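Local coordinates for protein zinc peptidase (PDB 2GU1) that hydrolyses, as a zinc-dependent DD-endopeptidase, the peptide cross-links between peptidoglycan strands, probably so that the cell wall can expand, at residues D16-I21 with E52-M57; I8-K13 with A23-P28; N264-E269 with Q296-A301; L36-D41 with A77-E82; R116-T121 with D146-L151. All coordinates share one frame; numbering follows the deposited sequence.

Interaction 1. Residues D16-I21 with E52-M57; sequences DTLSGI and EELELM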
# COMPACT_ATOMS: atom_id res chain seq x y z
N ASP A 16 10.55 -14.04 7.51
CA ASP A 16 11.09 -14.20 6.15
C ASP A 16 11.12 -12.92 5.33
O ASP A 16 10.26 -12.05 5.46
CB ASP A 16 10.26 -15.21 5.33
CG ASP A 16 10.43 -16.64 5.79
OD1 ASP A 16 11.46 -16.97 6.41
OD2 ASP A 16 9.51 -17.44 5.51
N THR A 17 12.13 -12.81 4.47
CA THR A 17 12.27 -11.70 3.53
C THR A 17 12.58 -12.44 2.24
O THR A 17 13.03 -13.60 2.28
CB THR A 17 13.46 -10.76 3.84
OG1 THR A 17 14.68 -11.51 3.81
CG2 THR A 17 13.28 -10.07 5.19
N LEU A 18 12.35 -11.80 1.10
CA LEU A 18 12.63 -12.44 -0.18
C LEU A 18 14.08 -12.90 -0.22
O LEU A 18 14.37 -13.99 -0.68
CB LEU A 18 12.35 -11.46 -1.33
CG LEU A 18 12.36 -12.01 -2.77
CD1 LEU A 18 13.75 -12.36 -3.19
CD2 LEU A 18 11.46 -13.23 -2.86
N SER A 19 14.99 -12.07 0.28
CA SER A 19 16.40 -12.44 0.26
C SER A 19 16.69 -13.66 1.15
O SER A 19 17.54 -14.48 0.82
CB SER A 19 17.27 -11.25 0.68
OG SER A 19 17.28 -11.08 2.09
N GLY A 20 15.99 -13.77 2.27
CA GLY A 20 16.20 -14.90 3.17
C GLY A 20 15.67 -16.18 2.57
O GLY A 20 16.28 -17.25 2.70
N ILE A 21 14.52 -16.09 1.90
CA ILE A 21 13.91 -17.24 1.27
C ILE A 21 14.80 -17.74 0.13
O ILE A 21 15.02 -18.94 -0.00
CB ILE A 21 12.52 -16.90 0.72
CG1 ILE A 21 11.57 -16.65 1.89
CG2 ILE A 21 11.99 -18.03 -0.18
CD1 ILE A 21 10.22 -16.08 1.49
N GLU A 52 1.45 -16.01 2.95
CA GLU A 52 1.41 -15.86 1.50
C GLU A 52 2.31 -16.96 0.97
O GLU A 52 3.03 -17.60 1.74
CB GLU A 52 1.92 -14.47 1.09
CG GLU A 52 1.11 -13.33 1.70
CD GLU A 52 1.59 -11.96 1.27
OE1 GLU A 52 2.81 -11.78 1.14
OE2 GLU A 52 0.74 -11.07 1.07
N GLU A 53 2.28 -17.19 -0.33
CA GLU A 53 3.08 -18.25 -0.91
C GLU A 53 3.91 -17.82 -2.09
O GLU A 53 3.47 -17.00 -2.90
CB GLU A 53 2.18 -19.40 -1.37
CG GLU A 53 1.34 -20.04 -0.29
CD GLU A 53 0.42 -21.11 -0.86
OE1 GLU A 53 0.93 -22.05 -1.51
OE2 GLU A 53 -0.82 -20.99 -0.67
N LEU A 54 5.11 -18.38 -2.18
CA LEU A 54 6.00 -18.12 -3.30
C LEU A 54 6.11 -19.45 -4.04
O LEU A 54 6.22 -20.51 -3.42
CB LEU A 54 7.37 -17.65 -2.83
CG LEU A 54 7.50 -16.27 -2.18
CD1 LEU A 54 8.95 -16.02 -1.77
CD2 LEU A 54 7.03 -15.20 -3.16
N GLU A 55 6.06 -19.40 -5.36
CA GLU A 55 6.16 -20.61 -6.15
C GLU A 55 7.37 -20.41 -7.06
O GLU A 55 7.40 -19.46 -7.84
CB GLU A 55 4.87 -20.78 -6.96
CG GLU A 55 4.76 -22.06 -7.76
CD GLU A 55 3.33 -22.30 -8.24
OE1 GLU A 55 2.61 -21.31 -8.49
OE2 GLU A 55 2.93 -23.47 -8.38
N LEU A 56 8.38 -21.27 -6.92
CA LEU A 56 9.58 -21.16 -7.75
C LEU A 56 9.58 -22.26 -8.81
O LEU A 56 9.40 -23.44 -8.49
CB LEU A 56 10.86 -21.30 -6.91
CG LEU A 56 11.11 -20.59 -5.57
CD1 LEU A 56 12.59 -20.19 -5.50
CD2 LEU A 56 10.22 -19.39 -5.41
N MET A 57 9.77 -21.88 -10.07
CA MET A 57 9.81 -22.83 -11.16
C MET A 57 11.26 -22.95 -11.63
O MET A 57 11.84 -21.97 -12.11
CB MET A 57 8.95 -22.34 -12.33
CG MET A 57 7.60 -21.79 -11.90
SD MET A 57 6.49 -23.03 -11.25
CE MET A 57 4.95 -22.57 -12.09
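Helix-on-sheet packing in the LysM-like domain brings Leu18 and Ile21, on the first turns of helix 18-24, against Leu54 of strand 53-58. One methyl of the strand residue does nearly all the work: Leu54 CD1 lies 3.5 Å from Ile21 CD1, tighter than usual van der Waals contact, and 3.9 Å from Leu18 CD2. It also reaches the other branch of the isoleucine, since Ile21 CG2 is 4.0 Å from Leu54 CD1. Both pairs are skewed, neither parallel nor end-on. Leu18 takes part although its CB does not point at the strand: with CG opposite the backbone N (chi1 -170°) the side chain swings its CD2 methyl inward. The helix start is fixed just ahead of these residues. Thr17 is the N-cap, and its OG1 accepts a hydrogen bond of 3.0 Å from Gly20 N, while Thr17 O accepts from Ile21 N at 2.9 Å. Around the contact, Ile21 also leans on Tyr10 of the edge strand 8-11, Leu18 on Leu32 of helix 29-38, and Leu54 on Tyr69 of strand 64-70. The contact is buried and wholly apolar, a seam between an alpha layer and a beta layer. Such a capped short helix seated on an antiparallel sheet through a few branched aliphatic residues fits the small alpha/beta LysM-like fold.

Interaction 2. Residues I8-K13 with A23-P28; sequences IHYMVK and AQLGVP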
# COMPACT_ATOMS: atom_id res chain seq x y z
N ILE A 8 8.85 -25.48 -6.72
CA ILE A 8 8.98 -25.37 -5.27
C ILE A 8 7.88 -24.50 -4.67
O ILE A 8 7.68 -23.35 -5.09
CB ILE A 8 10.35 -24.75 -4.89
CG1 ILE A 8 11.48 -25.64 -5.39
CG2 ILE A 8 10.43 -24.57 -3.38
CD1 ILE A 8 12.87 -25.08 -5.15
N HIS A 9 7.16 -25.04 -3.69
CA HIS A 9 6.10 -24.30 -3.04
C HIS A 9 6.63 -23.87 -1.67
O HIS A 9 6.98 -24.71 -0.85
CB HIS A 9 4.86 -25.18 -2.87
CG HIS A 9 4.16 -25.48 -4.16
ND1 HIS A 9 3.48 -24.53 -4.89
CD2 HIS A 9 4.04 -26.64 -4.85
CE1 HIS A 9 2.97 -25.08 -5.97
NE2 HIS A 9 3.29 -26.37 -5.98
N TYR A 10 6.68 -22.56 -1.44
CA TYR A 10 7.17 -22.04 -0.16
C TYR A 10 6.14 -21.14 0.49
O TYR A 10 5.71 -20.15 -0.11
CB TYR A 10 8.46 -21.22 -0.35
CG TYR A 10 9.06 -20.77 0.96
CD1 TYR A 10 9.95 -21.58 1.66
CD2 TYR A 10 8.69 -19.55 1.54
CE1 TYR A 10 10.44 -21.22 2.90
CE2 TYR A 10 9.19 -19.17 2.79
CZ TYR A 10 10.06 -20.01 3.47
OH TYR A 10 10.55 -19.66 4.70
N MET A 11 5.73 -21.47 1.71
CA MET A 11 4.78 -20.63 2.41
C MET A 11 5.57 -19.69 3.33
O MET A 11 6.37 -20.13 4.15
CB MET A 11 3.80 -21.46 3.24
CG MET A 11 2.86 -20.59 4.09
SD MET A 11 1.36 -21.44 4.60
CE MET A 11 0.32 -21.15 3.15
N VAL A 12 5.34 -18.39 3.16
CA VAL A 12 6.05 -17.40 3.97
C VAL A 12 5.73 -17.54 5.45
O VAL A 12 4.57 -17.72 5.84
CB VAL A 12 5.70 -15.97 3.51
CG1 VAL A 12 6.51 -14.96 4.33
CG2 VAL A 12 6.01 -15.82 2.02
N LYS A 13 6.77 -17.44 6.27
CA LYS A 13 6.63 -17.57 7.71
C LYS A 13 7.14 -16.30 8.37
O LYS A 13 7.84 -15.50 7.75
CB LYS A 13 7.44 -18.77 8.20
CG LYS A 13 7.22 -20.05 7.41
CD LYS A 13 8.14 -21.16 7.89
CE LYS A 13 8.00 -22.43 7.04
NZ LYS A 13 8.35 -22.20 5.61
N ALA A 23 17.95 -17.42 -0.10
CA ALA A 23 19.14 -18.01 0.51
C ALA A 23 18.83 -19.45 0.93
O ALA A 23 19.60 -20.37 0.62
CB ALA A 23 19.58 -17.18 1.73
N GLN A 24 17.71 -19.66 1.61
CA GLN A 24 17.41 -21.02 2.05
C GLN A 24 17.01 -21.97 0.92
O GLN A 24 17.17 -23.18 1.05
CB GLN A 24 16.35 -21.01 3.16
CG GLN A 24 14.90 -21.00 2.73
CD GLN A 24 13.96 -21.04 3.93
OE1 GLN A 24 13.72 -20.02 4.58
NE2 GLN A 24 13.44 -22.22 4.25
N LEU A 25 16.51 -21.43 -0.19
CA LEU A 25 16.11 -22.26 -1.31
C LEU A 25 17.25 -22.46 -2.32
O LEU A 25 17.06 -23.05 -3.38
CB LEU A 25 14.87 -21.68 -2.00
CG LEU A 25 13.60 -21.73 -1.15
CD1 LEU A 25 12.40 -21.21 -1.94
CD2 LEU A 25 13.35 -23.18 -0.69
N GLY A 26 18.43 -21.95 -1.99
CA GLY A 26 19.58 -22.13 -2.87
C GLY A 26 19.69 -21.27 -4.13
O GLY A 26 20.52 -21.56 -4.99
N VAL A 27 18.87 -20.24 -4.25
CA VAL A 27 18.93 -19.37 -5.43
C VAL A 27 20.18 -18.48 -5.34
O VAL A 27 20.47 -17.93 -4.27
CB VAL A 27 17.67 -18.48 -5.52
CG1 VAL A 27 17.76 -17.56 -6.74
CG2 VAL A 27 16.43 -19.35 -5.59
N PRO A 28 20.92 -18.33 -6.45
CA PRO A 28 22.14 -17.50 -6.47
C PRO A 28 21.88 -16.01 -6.22
O PRO A 28 20.81 -15.49 -6.53
CB PRO A 28 22.71 -17.75 -7.87
CG PRO A 28 22.17 -19.10 -8.23
CD PRO A 28 20.75 -19.02 -7.73
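The torsions of Tyr10 and Gln24 set their side chains across one another: Tyr10 carries CG opposite its backbone N (chi1 -175°), while Gln24 has CG lodged between its own N and carbonyl carbon (chi1 87°) and runs extended to the amide. The two meet at about a right angle, with ring and amide planes 75° apart. Gln24 NE2 comes to the ring edge, near its plane, 3.4 Å from Tyr10 CE1; Gln24 OE1 lies 3.2 Å from Tyr10 OH. The hydroxyl is hydrogen-bonded to OD2 of Asp16, an atom that also accepts from the backbone N of Lys13. Nearer the backbone of the tyrosine, Leu25 CD1 sits 4.2 Å from Tyr10 CB and equally 4.2 Å from Ile8 CG2, the leucine and isoleucine side chains running antiparallel past one another. Leu25 and Leu56 of the neighbouring strand 53-58 also touch, so Leu25 packs over two neighbouring strands. Gly26, with its positive phi, ends helix 18-24 in a Schellman motif right after Leu25. At the other end of the strand segment Lys13 NZ folds back to Met11 O at 3.2 Å. Because the hydroxyl of the buried tyrosine is satisfied by the Asp16 carboxylate, the Gln24 amide at the ring edge is a secondary neighbour, and the grip between the two segments is mostly van der Waals.

Interaction 3. Residues N264-E269 with Q296-A301; sequences NYLVIE and QKIALA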
# COMPACT_ATOMS: atom_id res chain seq x y z
N ASN A 264 16.81 4.20 -0.52
CA ASN A 264 16.07 4.41 0.71
C ASN A 264 14.66 4.85 0.32
O ASN A 264 14.49 5.77 -0.49
CB ASN A 264 16.71 5.52 1.56
CG ASN A 264 18.08 5.14 2.06
OD1 ASN A 264 18.25 4.12 2.73
ND2 ASN A 264 19.08 5.96 1.75
N TYR A 265 13.64 4.20 0.87
CA TYR A 265 12.29 4.59 0.53
C TYR A 265 11.34 4.50 1.70
O TYR A 265 11.61 3.83 2.71
CB TYR A 265 11.77 3.82 -0.71
CG TYR A 265 11.24 2.42 -0.48
CD1 TYR A 265 9.90 2.20 -0.16
CD2 TYR A 265 12.07 1.31 -0.65
CE1 TYR A 265 9.39 0.91 -0.03
CE2 TYR A 265 11.57 0.01 -0.52
CZ TYR A 265 10.23 -0.19 -0.22
OH TYR A 265 9.72 -1.47 -0.16
N LEU A 266 10.22 5.20 1.57
CA LEU A 266 9.25 5.27 2.63
C LEU A 266 7.85 5.10 2.05
O LEU A 266 7.60 5.45 0.90
CB LEU A 266 9.37 6.66 3.28
CG LEU A 266 8.93 7.03 4.69
CD1 LEU A 266 9.74 6.24 5.72
CD2 LEU A 266 9.17 8.53 4.88
N VAL A 267 6.94 4.57 2.86
CA VAL A 267 5.56 4.40 2.44
C VAL A 267 4.68 4.87 3.58
O VAL A 267 4.88 4.49 4.74
CB VAL A 267 5.22 2.92 2.14
CG1 VAL A 267 3.73 2.81 1.77
CG2 VAL A 267 6.09 2.41 0.99
N ILE A 268 3.70 5.71 3.26
CA ILE A 268 2.80 6.23 4.26
C ILE A 268 1.39 5.78 3.91
O ILE A 268 1.00 5.78 2.74
CB ILE A 268 2.85 7.78 4.30
CG1 ILE A 268 4.23 8.23 4.82
CG2 ILE A 268 1.74 8.33 5.18
CD1 ILE A 268 4.40 9.74 4.87
N GLU A 269 0.63 5.37 4.92
CA GLU A 269 -0.74 4.96 4.71
C GLU A 269 -1.58 6.11 5.22
O GLU A 269 -1.51 6.48 6.40
CB GLU A 269 -1.06 3.67 5.47
CG GLU A 269 -2.51 3.23 5.33
CD GLU A 269 -2.75 1.82 5.83
OE1 GLU A 269 -2.35 1.52 6.98
OE2 GLU A 269 -3.33 1.00 5.07
N GLN A 296 4.15 17.71 6.39
CA GLN A 296 5.25 17.49 7.32
C GLN A 296 6.48 16.95 6.59
O GLN A 296 6.37 16.14 5.67
CB GLN A 296 4.82 16.49 8.39
CG GLN A 296 5.80 16.36 9.54
CD GLN A 296 5.36 15.32 10.56
OE1 GLN A 296 4.17 15.11 10.77
NE2 GLN A 296 6.33 14.68 11.20
N LYS A 297 7.66 17.42 7.00
CA LYS A 297 8.90 16.96 6.39
C LYS A 297 9.13 15.53 6.87
O LYS A 297 9.07 15.25 8.07
CB LYS A 297 10.08 17.85 6.79
CG LYS A 297 11.41 17.36 6.23
CD LYS A 297 12.41 18.50 6.03
CE LYS A 297 12.85 19.13 7.34
NZ LYS A 297 13.88 20.19 7.11
N ILE A 298 9.39 14.62 5.93
CA ILE A 298 9.60 13.23 6.29
C ILE A 298 10.94 12.68 5.81
O ILE A 298 11.40 11.63 6.28
CB ILE A 298 8.46 12.35 5.73
CG1 ILE A 298 8.40 12.47 4.20
CG2 ILE A 298 7.14 12.78 6.34
CD1 ILE A 298 7.26 11.67 3.56
N ALA A 299 11.58 13.39 4.89
CA ALA A 299 12.87 12.94 4.38
C ALA A 299 13.56 13.99 3.54
O ALA A 299 13.03 15.09 3.34
CB ALA A 299 12.68 11.67 3.55
N LEU A 300 14.74 13.64 3.06
CA LEU A 300 15.52 14.52 2.21
C LEU A 300 15.74 13.74 0.92
O LEU A 300 16.17 12.58 0.96
CB LEU A 300 16.86 14.87 2.87
CG LEU A 300 16.75 15.57 4.24
CD1 LEU A 300 18.16 15.88 4.76
CD2 LEU A 300 15.94 16.85 4.11
N ALA A 301 15.40 14.35 -0.20
CA ALA A 301 15.56 13.70 -1.50
C ALA A 301 17.00 13.26 -1.70
O ALA A 301 17.92 13.81 -1.09
CB ALA A 301 15.13 14.64 -2.62
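The side-chain amide of Asn264 is hydrogen-bonded through ND2 to Leu281 O, at the head of the segment that carries Leu266 and Ile268 to Ile298 of strand 297-300. Leu266, whose backbone pairs with Tyr278 of the adjacent strand 274-281, rests its CD2 3.9 Å from Ile298 CD1 and 4.0 Å from Ile298 CB, the two side chains passing at a slant. From two residues further along the same strand, Ile268 reaches out end to end with the isoleucine, CD1 of Ile268 standing 3.7 Å from CD1 of Ile298. Ile298 can meet both because its CG1 branch is set between the backbone N and the carbonyl carbon (chi1 60°), which pushes CD1 outward between Leu266 and Ile268. The two strands belong to different sheets of the M23 peptidase domain, so this is face-to-face packing in the beta core rather than pairing of neighbours. Ile298 and Ala299 form a classic beta bulge opposite Val245, and the near-helical psi of -16° at Ile298 is that of the first bulge position. Val253 and Val256 of strand 251-259 also touch Leu266, and Ile298 touches Tyr278, extending the apolar layer. The side chain of Leu266 lies about 11 Å from that of His313, one of the catalytic zinc ligands.

Interaction 4. Residues L36-D41 with A77-E82; sequences LSVDLD and AIYTRE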
# COMPACT_ATOMS: atom_id res chain seq x y z
N LEU A 36 15.08 -8.34 -7.70
CA LEU A 36 15.00 -7.05 -7.01
C LEU A 36 14.98 -5.91 -8.03
O LEU A 36 14.27 -4.92 -7.86
CB LEU A 36 16.21 -6.90 -6.07
CG LEU A 36 16.04 -7.23 -4.59
CD1 LEU A 36 15.07 -8.37 -4.39
CD2 LEU A 36 17.40 -7.53 -3.98
N SER A 37 15.75 -6.08 -9.09
CA SER A 37 15.83 -5.09 -10.16
C SER A 37 14.50 -4.83 -10.85
O SER A 37 14.11 -3.68 -11.05
CB SER A 37 16.86 -5.52 -11.21
OG SER A 37 16.97 -4.54 -12.23
N VAL A 38 13.81 -5.89 -11.24
CA VAL A 38 12.54 -5.70 -11.91
C VAL A 38 11.49 -5.23 -10.89
O VAL A 38 10.54 -4.54 -11.26
CB VAL A 38 12.07 -6.99 -12.63
CG1 VAL A 38 11.83 -8.10 -11.63
CG2 VAL A 38 10.81 -6.71 -13.46
N ASP A 39 11.66 -5.58 -9.62
CA ASP A 39 10.69 -5.17 -8.60
C ASP A 39 10.80 -3.70 -8.17
O ASP A 39 9.99 -3.22 -7.37
CB ASP A 39 10.78 -6.06 -7.36
CG ASP A 39 9.44 -6.16 -6.63
OD1 ASP A 39 8.40 -6.28 -7.32
OD2 ASP A 39 9.42 -6.12 -5.38
N LEU A 40 11.80 -3.00 -8.69
CA LEU A 40 11.97 -1.58 -8.38
C LEU A 40 10.68 -0.83 -8.71
O LEU A 40 10.24 0.03 -7.95
CB LEU A 40 13.12 -0.99 -9.19
CG LEU A 40 13.20 0.54 -9.33
CD1 LEU A 40 13.33 1.19 -7.97
CD2 LEU A 40 14.40 0.91 -10.21
N ASP A 41 10.08 -1.16 -9.84
CA ASP A 41 8.87 -0.49 -10.30
C ASP A 41 7.55 -0.99 -9.71
O ASP A 41 6.49 -0.49 -10.07
CB ASP A 41 8.81 -0.57 -11.81
CG ASP A 41 9.99 0.12 -12.46
OD1 ASP A 41 10.16 1.33 -12.21
OD2 ASP A 41 10.75 -0.54 -13.19
N ALA A 77 1.82 -11.90 -8.48
CA ALA A 77 2.83 -11.18 -9.25
C ALA A 77 3.69 -12.28 -9.88
O ALA A 77 4.18 -13.16 -9.19
CB ALA A 77 3.68 -10.32 -8.32
N ILE A 78 3.86 -12.22 -11.20
CA ILE A 78 4.63 -13.23 -11.92
C ILE A 78 5.94 -12.67 -12.47
O ILE A 78 5.94 -11.72 -13.26
CB ILE A 78 3.79 -13.78 -13.07
CG1 ILE A 78 2.45 -14.26 -12.52
CG2 ILE A 78 4.54 -14.90 -13.78
CD1 ILE A 78 1.40 -14.53 -13.58
N TYR A 79 7.06 -13.25 -12.03
CA TYR A 79 8.39 -12.82 -12.46
C TYR A 79 8.96 -13.89 -13.39
O TYR A 79 9.31 -15.00 -12.95
CB TYR A 79 9.29 -12.62 -11.23
CG TYR A 79 8.78 -11.56 -10.26
CD1 TYR A 79 9.27 -10.25 -10.31
CD2 TYR A 79 7.78 -11.86 -9.33
CE1 TYR A 79 8.76 -9.26 -9.44
CE2 TYR A 79 7.27 -10.88 -8.47
CZ TYR A 79 7.76 -9.58 -8.53
OH TYR A 79 7.27 -8.61 -7.67
N THR A 80 9.07 -13.56 -14.67
CA THR A 80 9.56 -14.51 -15.67
C THR A 80 10.94 -14.19 -16.23
O THR A 80 11.22 -13.05 -16.60
CB THR A 80 8.57 -14.61 -16.84
OG1 THR A 80 7.29 -14.99 -16.34
CG2 THR A 80 9.04 -15.64 -17.86
N ARG A 81 11.80 -15.21 -16.30
CA ARG A 81 13.14 -15.03 -16.83
C ARG A 81 13.10 -14.94 -18.36
O ARG A 81 12.41 -15.71 -19.02
CB ARG A 81 14.06 -16.19 -16.42
CG ARG A 81 15.46 -16.09 -17.01
CD ARG A 81 16.49 -16.93 -16.27
NE ARG A 81 16.18 -18.35 -16.28
CZ ARG A 81 16.11 -19.11 -17.37
NH1 ARG A 81 16.33 -18.58 -18.56
NH2 ARG A 81 15.82 -20.40 -17.26
N GLU A 82 13.83 -13.96 -18.90
CA GLU A 82 13.89 -13.73 -20.34
C GLU A 82 15.17 -14.33 -20.93
O GLU A 82 16.12 -14.63 -20.20
CB GLU A 82 13.84 -12.22 -20.62
CG GLU A 82 12.55 -11.52 -20.21
CD GLU A 82 11.34 -11.96 -21.03
OE1 GLU A 82 11.54 -12.60 -22.08
OE2 GLU A 82 10.20 -11.66 -20.62
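Tyr79, in strand 75-81, turns its CB toward helix 29-38, and chi1 of -60° places CG opposite its own carbonyl carbon and beside the backbone N. The ring then comes up edge-on to Val38 and Asp39. At CD1 it meets Val38, whose CG1 lies 3.6 Å away, close to the ring plane; CE1 follows at 3.9 Å from the same methyl. Farther out, CE1 and CZ pass alongside the carboxylate of Asp39, with CZ 3.6 Å from Asp39 OD1. The tip completes the reach: Tyr79 OH donates a hydrogen bond of 2.6 Å to Asp39 OD1. The hydroxyl arrives from above the carboxylate, 57° out of its plane, and the ring and carboxylate planes stand 71° apart. The acid is steadied by the loop residues that follow, since Asp39 OD2 accepts from Leu45 N and OD1 also receives a weak bond from Gln44 N. Tyr89 of strand 87-93 packs edge-to-face with Tyr79 and also touches Val38. A buried carboxylate with these donors is consistent with the charged form. Here the short, buried bond ties the residue following Val38 of helix 29-38 to strand 75-81, within the helix-on-sheet packing of the LysM-like alpha/beta fold.

Interaction 5. Residues R116-T121 with D146-L151; sequences RRVGLT and DRFDIL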
# COMPACT_ATOMS: atom_id res chain seq x y z
N ARG A 116 -14.65 -5.93 18.64
CA ARG A 116 -13.81 -7.11 18.48
C ARG A 116 -14.63 -8.37 18.74
O ARG A 116 -14.50 -9.37 18.03
CB ARG A 116 -12.61 -7.05 19.44
CG ARG A 116 -11.54 -6.01 19.09
CD ARG A 116 -10.94 -6.26 17.72
NE ARG A 116 -10.41 -7.62 17.58
CZ ARG A 116 -9.21 -8.00 17.99
NH1 ARG A 116 -8.39 -7.13 18.56
NH2 ARG A 116 -8.82 -9.26 17.83
N ARG A 117 -15.49 -8.33 19.76
CA ARG A 117 -16.31 -9.49 20.10
C ARG A 117 -17.28 -9.89 18.99
O ARG A 117 -17.64 -11.06 18.86
CB ARG A 117 -17.07 -9.24 21.40
CG ARG A 117 -16.17 -9.10 22.61
CD ARG A 117 -16.93 -9.17 23.92
NE ARG A 117 -16.02 -9.11 25.05
CZ ARG A 117 -16.37 -9.32 26.32
NH1 ARG A 117 -17.62 -9.62 26.62
NH2 ARG A 117 -15.45 -9.24 27.28
N VAL A 118 -17.71 -8.91 18.19
CA VAL A 118 -18.65 -9.20 17.11
C VAL A 118 -17.98 -9.57 15.79
O VAL A 118 -18.67 -9.82 14.79
CB VAL A 118 -19.62 -8.00 16.88
CG1 VAL A 118 -18.93 -6.91 16.07
CG2 VAL A 118 -20.88 -8.48 16.19
N GLY A 119 -16.65 -9.61 15.76
CA GLY A 119 -15.98 -10.00 14.53
C GLY A 119 -15.02 -9.03 13.86
O GLY A 119 -14.22 -9.44 13.02
N LEU A 120 -15.09 -7.76 14.21
CA LEU A 120 -14.18 -6.78 13.61
C LEU A 120 -12.75 -6.99 14.11
O LEU A 120 -12.55 -7.39 15.26
CB LEU A 120 -14.66 -5.37 13.95
CG LEU A 120 -16.02 -5.03 13.36
CD1 LEU A 120 -16.64 -3.87 14.10
CD2 LEU A 120 -15.86 -4.71 11.88
N THR A 121 -11.77 -6.73 13.25
CA THR A 121 -10.37 -6.88 13.62
C THR A 121 -9.84 -5.60 14.26
O THR A 121 -10.53 -4.57 14.28
CB THR A 121 -9.49 -7.19 12.40
OG1 THR A 121 -9.46 -6.05 11.53
CG2 THR A 121 -10.02 -8.39 11.64
N ASP A 146 -25.99 2.59 23.85
CA ASP A 146 -25.72 2.99 22.47
C ASP A 146 -25.25 1.78 21.66
O ASP A 146 -24.66 0.85 22.21
CB ASP A 146 -24.66 4.10 22.43
CG ASP A 146 -25.20 5.45 22.89
OD1 ASP A 146 -24.40 6.38 23.11
OD2 ASP A 146 -26.44 5.58 23.02
N ARG A 147 -25.54 1.78 20.36
CA ARG A 147 -25.12 0.69 19.49
C ARG A 147 -24.50 1.20 18.19
O ARG A 147 -24.53 2.39 17.90
CB ARG A 147 -26.30 -0.24 19.20
CG ARG A 147 -27.61 0.46 18.86
CD ARG A 147 -28.74 -0.56 18.80
NE ARG A 147 -30.03 0.05 18.45
CZ ARG A 147 -31.17 -0.63 18.37
NH1 ARG A 147 -31.20 -1.93 18.61
NH2 ARG A 147 -32.30 0.00 18.04
N PHE A 148 -23.91 0.27 17.43
CA PHE A 148 -23.25 0.58 16.16
C PHE A 148 -23.52 -0.48 15.09
O PHE A 148 -23.86 -1.63 15.41
CB PHE A 148 -21.73 0.68 16.38
CG PHE A 148 -21.11 -0.59 16.91
CD1 PHE A 148 -20.76 -1.63 16.05
CD2 PHE A 148 -20.93 -0.76 18.28
CE1 PHE A 148 -20.24 -2.83 16.55
CE2 PHE A 148 -20.42 -1.96 18.79
CZ PHE A 148 -20.07 -2.99 17.93
N ASP A 149 -23.38 -0.10 13.83
CA ASP A 149 -23.58 -1.00 12.69
C ASP A 149 -22.51 -0.65 11.67
O ASP A 149 -22.42 0.49 11.25
CB ASP A 149 -24.96 -0.78 12.07
CG ASP A 149 -26.10 -1.13 13.01
OD1 ASP A 149 -26.26 -2.32 13.34
OD2 ASP A 149 -26.84 -0.20 13.42
N ILE A 150 -21.71 -1.64 11.29
CA ILE A 150 -20.63 -1.44 10.33
C ILE A 150 -20.87 -2.30 9.10
O ILE A 150 -20.97 -3.52 9.20
CB ILE A 150 -19.28 -1.87 10.92
CG1 ILE A 150 -19.11 -1.26 12.32
CG2 ILE A 150 -18.13 -1.45 9.99
CD1 ILE A 150 -19.15 0.27 12.36
N LEU A 151 -20.98 -1.67 7.93
CA LEU A 151 -21.18 -2.45 6.69
C LEU A 151 -19.83 -2.68 6.03
O LEU A 151 -19.13 -1.73 5.67
CB LEU A 151 -22.11 -1.71 5.72
CG LEU A 151 -22.35 -2.52 4.44
CD1 LEU A 151 -23.20 -3.73 4.78
CD2 LEU A 151 -23.06 -1.67 3.38
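Between Val118 and Leu120, the two residues that touch strand 147-157, the chain takes a positive phi of 120° at Gly119, closing helix 111-117 with a Schellman motif in which Gly119 N bonds to Arg116 O at 3.1 Å. The turn carries both flanking side chains onto the strand. Val118 CG1 comes to the edge of the Phe148 ring, near its plane, 4.3 Å from CE1. Leu120 CD1 approaches the same atom obliquely, 4.5 Å from Phe148 CE1, but sits nearer its other partner: Leu120 CD1 to Ile150 CG1 is 4.0 Å, the two side chains slanting past one another. Leu120 has CG opposite its carbonyl carbon (chi1 -64°), which lets this single methyl serve two residues spaced along the strand. The packing joins the turn between helices 111-117 and 122-132 to the five-stranded antiparallel sheet of the Csd3-type second domain, on one face of strand 147-157. Thr121, just beyond, is the N-cap of helix 122-132, its side chain capping a backbone N there. Phe148 also stacks edge-to-face with Phe111 at the start of helix 111-117, while Phe103 of the edge strand 97-106 touches both Val118 and Leu120.

In the fold
Interactions 1, 2 and 4 belong to one LysM-like domain and attach its helices and the turns after them to a single five-stranded sheet. Interactions 1 and 2 share helix 18-24, have centres about 5 Å apart, and touch through Asp16 OD2 and Tyr10 OH at 2.6 Å; interaction 4 lies about 13 Å from interaction 1 between centres. Interaction 5 stands in the second domain, about 41 Å from interaction 4 between centres and on the opposite side of the chain's centre. Interaction 3 lies in the peptidase domain, its nearest atoms about 7 Å from interaction 4. Interactions 3 and 4 come nearest the zinc site, the side chain of Asp39 being about 12 Å from that of His313.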